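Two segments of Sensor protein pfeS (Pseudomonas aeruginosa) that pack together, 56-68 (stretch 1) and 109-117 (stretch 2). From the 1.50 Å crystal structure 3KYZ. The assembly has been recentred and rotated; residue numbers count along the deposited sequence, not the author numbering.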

ATOM      1  N   TRP A  56      -0.017  -6.769  14.984  1.00 12.59           N
ATOM      2  CA  TRP A  56      -1.114  -6.150  14.252  1.00 11.31           C
ATOM      3  C   TRP A  56      -1.553  -7.019  13.069  1.00 12.43           C
ATOM      4  O   TRP A  56      -0.725  -7.556  12.335  1.00 13.34           O
ATOM      5  CB  TRP A  56      -0.727  -4.754  13.769  1.00 11.74           C
ATOM      6  CG  TRP A  56      -1.878  -4.013  13.147  1.00 12.34           C
ATOM      7  CD1 TRP A  56      -2.873  -3.346  13.802  1.00 15.15           C
ATOM      8  CD2 TRP A  56      -2.152  -3.868  11.749  1.00 12.20           C
ATOM      9  NE1 TRP A  56      -3.746  -2.787  12.897  1.00 14.42           N
ATOM     10  CE2 TRP A  56      -3.329  -3.099  11.630  1.00 12.82           C
ATOM     11  CE3 TRP A  56      -1.518  -4.314  10.586  1.00 15.14           C
ATOM     12  CZ2 TRP A  56      -3.879  -2.760  10.397  1.00 15.06           C
ATOM     13  CZ3 TRP A  56      -2.061  -3.976   9.367  1.00 16.88           C
ATOM     14  CH2 TRP A  56      -3.232  -3.204   9.278  1.00 15.75           C
ATOM     15  N   VAL A  57      -2.866  -7.131  12.888  1.00 11.66           N
ATOM     16  CA  VAL A  57      -3.442  -7.927  11.816  1.00 12.05           C
ATOM     17  C   VAL A  57      -4.599  -7.154  11.200  1.00 12.52           C
ATOM     18  O   VAL A  57      -5.318  -6.442  11.911  1.00 14.90           O
ATOM     19  CB  VAL A  57      -3.987  -9.276  12.361  1.00 12.03           C
ATOM     20  CG1 VAL A  57      -4.784 -10.011  11.288  1.00 14.93           C
ATOM     21  CG2 VAL A  57      -2.847 -10.129  12.889  1.00 12.63           C
ATOM     22  N   ALA A  58      -4.780  -7.283   9.886  1.00 11.90           N
ATOM     23  CA  ALA A  58      -5.987  -6.772   9.233  1.00 11.30           C
ATOM     24  C   ALA A  58      -6.401  -7.704   8.100  1.00 10.65           C
ATOM     25  O   ALA A  58      -5.551  -8.354   7.491  1.00 12.58           O
ATOM     26  CB  ALA A  58      -5.771  -5.348   8.701  1.00 14.20           C
ATOM     27  N   LEU A  59      -7.704  -7.793   7.850  1.00 11.53           N
ATOM     28  CA  LEU A  59      -8.217  -8.430   6.645  1.00 10.02           C
ATOM     29  C   LEU A  59      -8.775  -7.300   5.815  1.00 11.46           C
ATOM     30  O   LEU A  59      -9.637  -6.565   6.282  1.00 11.52           O
ATOM     31  CB  LEU A  59      -9.331  -9.429   6.976  1.00 13.22           C
ATOM     32  CG  LEU A  59      -8.859 -10.813   7.434  1.00 12.99           C
ATOM     33  CD1 LEU A  59      -8.051 -10.712   8.723  1.00 17.95           C
ATOM     34  CD2 LEU A  59     -10.044 -11.745   7.610  1.00 15.69           C
ATOM     35  N   VAL A  60      -8.267  -7.131   4.599  1.00 10.81           N
ATOM     36  CA  VAL A  60      -8.726  -6.007   3.776  1.00 12.84           C
ATOM     37  C   VAL A  60      -9.207  -6.459   2.413  1.00 11.16           C
ATOM     38  O   VAL A  60      -8.745  -7.478   1.884  1.00 11.65           O
ATOM     39  CB  VAL A  60      -7.673  -4.878   3.631  1.00 15.72           C
ATOM     40  CG1 VAL A  60      -7.262  -4.344   5.001  1.00 14.96           C
ATOM     41  CG2 VAL A  60      -6.469  -5.350   2.861  1.00 17.71           C
ATOM     42  N   GLY A  61     -10.156  -5.709   1.861  1.00 10.77           N
ATOM     43  CA  GLY A  61     -10.763  -6.060   0.595  1.00 10.48           C
ATOM     44  C   GLY A  61     -10.080  -5.420  -0.601  1.00 10.07           C
ATOM     45  O   GLY A  61      -8.985  -4.853  -0.476  1.00 11.71           O
ATOM     46  N   PRO A  62     -10.733  -5.499  -1.772  1.00 11.80           N
ATOM     47  CA  PRO A  62     -10.154  -5.027  -3.039  1.00 13.53           C
ATOM     48  C   PRO A  62      -9.898  -3.518  -3.061  1.00 11.71           C
ATOM     49  O   PRO A  62      -9.051  -3.056  -3.826  1.00 14.23           O
ATOM     50  CB  PRO A  62     -11.216  -5.387  -4.085  1.00 15.57           C
ATOM     51  CG  PRO A  62     -12.211  -6.257  -3.411  1.00 17.70           C
ATOM     52  CD  PRO A  62     -12.076  -6.087  -1.935  1.00 13.80           C
ATOM     53  N   HIS A  63     -10.617  -2.765  -2.236  1.00 11.52           N
ATOM     54  CA  HIS A  63     -10.417  -1.317  -2.149  1.00 12.67           C
ATOM     55  C   HIS A  63      -9.569  -0.902  -0.927  1.00 11.50           C
ATOM     56  O   HIS A  63      -9.476   0.288  -0.572  1.00 14.03           O
ATOM     57  CB  HIS A  63     -11.777  -0.604  -2.182  1.00 17.04           C
ATOM     58  CG  HIS A  63     -12.680  -1.096  -3.275  1.00 23.77           C
ATOM     59  ND1 HIS A  63     -12.456  -0.818  -4.605  1.00 26.89           N
ATOM     60  CD2 HIS A  63     -13.795  -1.867  -3.236  1.00 26.95           C
ATOM     61  CE1 HIS A  63     -13.397  -1.385  -5.339  1.00 26.56           C
ATOM     62  NE2 HIS A  63     -14.222  -2.031  -4.533  1.00 27.84           N
ATOM     63  N   LEU A  64      -8.930  -1.895  -0.312  1.00 10.35           N
ATOM     64  CA  LEU A  64      -8.061  -1.697   0.851  1.00 10.25           C
ATOM     65  C   LEU A  64      -8.811  -1.231   2.094  1.00 12.74           C
ATOM     66  O   LEU A  64      -8.222  -0.644   3.001  1.00 15.38           O
ATOM     67  CB  LEU A  64      -6.868  -0.776   0.529  1.00 12.70           C
ATOM     68  CG  LEU A  64      -6.048  -1.199  -0.696  1.00 13.19           C
ATOM     69  CD1 LEU A  64      -4.870  -0.247  -0.932  1.00 15.54           C
ATOM     70  CD2 LEU A  64      -5.545  -2.635  -0.567  1.00 14.32           C
ATOM     71  N   GLU A  65     -10.110  -1.512   2.145  1.00 12.12           N
ATOM     72  CA  GLU A  65     -10.888  -1.258   3.355  1.00 12.84           C
ATOM     73  C   GLU A  65     -10.973  -2.524   4.196  1.00 11.07           C
ATOM     74  O   GLU A  65     -10.817  -3.632   3.687  1.00 12.00           O
ATOM     75  CB  GLU A  65     -12.288  -0.750   3.011  1.00 17.44           C
ATOM     76  CG  GLU A  65     -12.261   0.627   2.346  1.00 24.10           C
ATOM     77  CD  GLU A  65     -13.639   1.191   2.041  1.00 35.39           C
ATOM     78  OE1 GLU A  65     -14.452   1.337   2.976  1.00 38.92           O
ATOM     79  OE2 GLU A  65     -13.899   1.516   0.862  1.00 40.49           O
ATOM     80  N   SER A  66     -11.228  -2.365   5.485  1.00 10.76           N
ATOM     81  CA  SER A  66     -11.402  -3.533   6.334  1.00 11.46           C
ATOM     82  C   SER A  66     -12.548  -4.415   5.839  1.00 10.53           C
ATOM     83  O   SER A  66     -13.619  -3.913   5.481  1.00 12.29           O
ATOM     84  CB  SER A  66     -11.662  -3.115   7.780  1.00 13.72           C
ATOM     85  OG  SER A  66     -11.841  -4.264   8.585  1.00 15.07           O
ATOM     86  N   LEU A  67     -12.328  -5.729   5.834  1.00 10.13           N
ATOM     87  CA  LEU A  67     -13.411  -6.689   5.615  1.00 11.23           C
ATOM     88  C   LEU A  67     -14.196  -6.962   6.895  1.00 11.85           C
ATOM     89  O   LEU A  67     -15.283  -7.533   6.848  1.00 13.63           O
ATOM     90  CB  LEU A  67     -12.867  -8.014   5.068  1.00 11.17           C
ATOM     91  CG  LEU A  67     -12.318  -7.986   3.635  1.00 11.60           C
ATOM     92  CD1 LEU A  67     -11.684  -9.329   3.276  1.00 13.58           C
ATOM     93  CD2 LEU A  67     -13.401  -7.602   2.637  1.00 13.80           C
ATOM     94  N   GLY A  68     -13.638  -6.573   8.038  1.00 11.31           N
ATOM     95  CA  GLY A  68     -14.325  -6.741   9.305  1.00 13.47           C
ATOM     96  C   GLY A  68     -15.347  -5.652   9.578  1.00 14.55           C
ATOM     97  O   GLY A  68     -15.562  -4.754   8.754  1.00 16.54           O
TER
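Stretch 2 109-117: PEQGRLVIQ

Stretch 2 lies beside stretch 1 as an antiparallel partner strand. Residues 113-117 are extended and run against strand 57-60, with an angle of 162° between their N-to-C directions and a closest axis approach of 4.8 Å. The register pairs V57 with I116, A58 with V115, L59 with L114 and V60 with R113. Before the strand, P109 to Q111 have helical backbone angles, and G112 makes the change to extended chain.

The first rule is that the backbone pays its polar costs in alternate pairs. A58 and V115 form a complete hydrogen-bonded pair: A58 N donates to V115 O at 2.9 Å, and V115 N donates to A58 O at 2.8 Å, both nearly straight. Two residues on, V60 N reaches R113 O at 3.0 Å and R113 N returns to V60 O at 2.9 Å, the latter more bent at 150°. Beyond the other end of the bridged pairs, Q117 N donates to W56 O at 2.9 Å. W56 N does not close this pair directly; it donates to water 1 at 3.0 Å, and the same water donates to Q117 OE1 at 2.7 Å, so water 1 links the W56 backbone to the Q117 side chain, and the backbone pair itself keeps a single hydrogen bond. W56 O, V115 O and R113 O also receive CA-H contacts, the shortest from V57 CA to V115 O at 3.3 Å.

Stretch 1 satisfies its turn internally. The type I turn from G61 to L64 is closed by L64 N to G61 O at 3.0 Å, and the chain then folds back so that G61 N donates to E65 O at 2.8 Å and L67 N to L59 O at 2.9 Å. G61 O takes a second donor, water 2, at 2.9 Å. That water accepts from R113 NE at 2.9 Å, tying the arginine to the turn, while R113 NH1 is satisfied elsewhere in the structure. The guanidinium also offers a face to L64, with L64 CD2 4.2 Å from R113 NH2, and the aliphatic part of the side chain rests on V60, CG2 to R113 CG at 3.5 Å.

The second rule is alternation of side chains. V57, L59, L114 and I116 share one face of the sheet, where L114 CD1 touches both V57 CG1 at 3.7 Å and L59 CD1 at 3.8 Å. A58, V60, R113 and V115 share the other. There the small A58 sits across from V115, whose CG1 meets the edge of the W56 ring at CZ3, 3.6 Å away; W56 NE1 finds its partner elsewhere.

The third rule concerns glycine. At G112 the backbone angles themselves demand it, and an ideal CB would lie 2.7 Å from V60 O and 2.9 Å from L67 CD1. Without a CB, G112 CA can lie 3.1 Å from V60 O; G112 CA and G61 CA are 4.1 Å apart. Alongside, P62 CG packs 3.3 Å from E110 O.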

ATOM      1  N   PRO A 109      -8.117 -14.317  -4.678  1.00 15.85           N
ATOM      2  CA  PRO A 109      -7.265 -13.191  -4.285  1.00 16.16           C
ATOM      3  C   PRO A 109      -7.955 -11.854  -4.540  1.00 16.41           C
ATOM      4  O   PRO A 109      -7.661 -10.872  -3.858  1.00 16.95           O
ATOM      5  CB  PRO A 109      -6.041 -13.327  -5.199  1.00 19.23           C
ATOM      6  CG  PRO A 109      -6.047 -14.728  -5.669  1.00 22.11           C
ATOM      7  CD  PRO A 109      -7.467 -15.209  -5.650  1.00 17.50           C
ATOM      8  N   GLU A 110      -8.860 -11.815  -5.515  1.00 16.86           N
ATOM      9  CA  GLU A 110      -9.548 -10.567  -5.829  1.00 18.88           C
ATOM     10  C   GLU A 110     -10.524 -10.134  -4.730  1.00 17.66           C
ATOM     11  O   GLU A 110     -10.982  -8.992  -4.722  1.00 21.23           O
ATOM     12  CB  GLU A 110     -10.260 -10.648  -7.186  1.00 21.25           C
ATOM     13  CG  GLU A 110     -11.596 -11.392  -7.174  1.00 25.72           C
ATOM     14  CD  GLU A 110     -11.456 -12.905  -7.190  1.00 26.56           C
ATOM     15  OE1 GLU A 110     -10.342 -13.425  -6.981  1.00 26.33           O
ATOM     16  OE2 GLU A 110     -12.474 -13.586  -7.423  1.00 35.19           O
ATOM     17  N   GLN A 111     -10.833 -11.037  -3.802  1.00 15.97           N
ATOM     18  CA  GLN A 111     -11.770 -10.718  -2.724  1.00 15.81           C
ATOM     19  C   GLN A 111     -11.089 -10.078  -1.514  1.00 13.18           C
ATOM     20  O   GLN A 111     -11.732  -9.421  -0.698  1.00 14.48           O
ATOM     21  CB  GLN A 111     -12.553 -11.955  -2.291  1.00 18.83           C
ATOM     22  CG  GLN A 111     -13.553 -12.444  -3.324  1.00 21.79           C
ATOM     23  CD  GLN A 111     -14.271 -13.704  -2.883  1.00 25.71           C
ATOM     24  OE1 GLN A 111     -14.305 -14.027  -1.697  1.00 30.53           O
ATOM     25  NE2 GLN A 111     -14.840 -14.428  -3.839  1.00 32.64           N
ATOM     26  N   GLY A 112      -9.786 -10.283  -1.376  1.00 11.47           N
ATOM     27  CA  GLY A 112      -9.091  -9.668  -0.270  1.00 12.57           C
ATOM     28  C   GLY A 112      -7.770 -10.305   0.079  1.00 11.02           C
ATOM     29  O   GLY A 112      -7.254 -11.161  -0.643  1.00 11.63           O
ATOM     30  N   ARG A 113      -7.209  -9.858   1.196  1.00 11.18           N
ATOM     31  CA  ARG A 113      -5.917 -10.344   1.634  1.00 10.65           C
ATOM     32  C   ARG A 113      -5.816 -10.270   3.145  1.00 10.45           C
ATOM     33  O   ARG A 113      -6.550  -9.519   3.801  1.00 11.81           O
ATOM     34  CB  ARG A 113      -4.800  -9.504   1.013  1.00 11.28           C
ATOM     35  CG  ARG A 113      -4.723  -8.086   1.565  1.00 11.70           C
ATOM     36  CD  ARG A 113      -3.671  -7.261   0.828  1.00 11.89           C
ATOM     37  NE  ARG A 113      -4.154  -6.827  -0.482  1.00 12.86           N
ATOM     38  CZ  ARG A 113      -3.378  -6.378  -1.468  1.00 12.76           C
ATOM     39  NH1 ARG A 113      -2.059  -6.323  -1.318  1.00 14.06           N
ATOM     40  NH2 ARG A 113      -3.925  -5.984  -2.613  1.00 14.96           N
ATOM     41  N   LEU A 114      -4.909 -11.071   3.684  1.00 10.63           N
ATOM     42  CA  LEU A 114      -4.490 -10.959   5.071  1.00 10.79           C
ATOM     43  C   LEU A 114      -3.263 -10.057   5.118  1.00 10.77           C
ATOM     44  O   LEU A 114      -2.337 -10.211   4.314  1.00 13.10           O
ATOM     45  CB  LEU A 114      -4.136 -12.342   5.626  1.00 11.28           C
ATOM     46  CG  LEU A 114      -3.485 -12.366   7.016  1.00 13.59           C
ATOM     47  CD1 LEU A 114      -4.444 -11.842   8.063  1.00 14.82           C
ATOM     48  CD2 LEU A 114      -3.031 -13.777   7.376  1.00 14.79           C
ATOM     49  N   VAL A 115      -3.269  -9.096   6.038  1.00 10.26           N
ATOM     50  CA  VAL A 115      -2.078  -8.312   6.331  1.00 10.27           C
ATOM     51  C   VAL A 115      -1.674  -8.605   7.775  1.00 10.73           C
ATOM     52  O   VAL A 115      -2.500  -8.546   8.691  1.00 12.17           O
ATOM     53  CB  VAL A 115      -2.314  -6.801   6.141  1.00 10.77           C
ATOM     54  CG1 VAL A 115      -1.052  -6.012   6.518  1.00 12.62           C
ATOM     55  CG2 VAL A 115      -2.716  -6.512   4.703  1.00 11.60           C
ATOM     56  N   ILE A 116      -0.409  -8.950   7.976  1.00 11.56           N
ATOM     57  CA  ILE A 116       0.090  -9.222   9.317  1.00 11.52           C
ATOM     58  C   ILE A 116       1.435  -8.538   9.488  1.00 11.98           C
ATOM     59  O   ILE A 116       2.314  -8.682   8.642  1.00 14.02           O
ATOM     60  CB  ILE A 116       0.173 -10.751   9.603  1.00 11.93           C
ATOM     61  CG1 ILE A 116       0.648 -11.023  11.033  1.00 13.79           C
ATOM     62  CG2 ILE A 116       1.060 -11.475   8.584  1.00 14.81           C
ATOM     63  CD1 ILE A 116       0.351 -12.453  11.481  1.00 16.16           C
ATOM     64  N   GLN A 117       1.594  -7.765  10.557  1.00 12.22           N
ATOM     65  CA  GLN A 117       2.919  -7.230  10.844  1.00 12.67           C
ATOM     66  C   GLN A 117       3.776  -8.408  11.300  1.00 12.58           C
ATOM     67  O   GLN A 117       3.373  -9.181  12.167  1.00 13.47           O
ATOM     68  CB  GLN A 117       2.900  -6.138  11.912  1.00 13.12           C
ATOM     69  CG  GLN A 117       4.259  -5.449  12.034  1.00 15.54           C
ATOM     70  CD  GLN A 117       4.219  -4.146  12.808  1.00 15.23           C
ATOM     71  OE1 GLN A 117       3.357  -3.943  13.660  1.00 17.05           O
ATOM     72  NE2 GLN A 117       5.159  -3.249  12.507  1.00 17.20           N
TER
HETATM   73  O   HOH W   1       2.324  -5.181  15.872  1.00 18.47           O
HETATM   74  O   HOH W   2      -6.873  -6.615  -1.340  1.00 17.54           O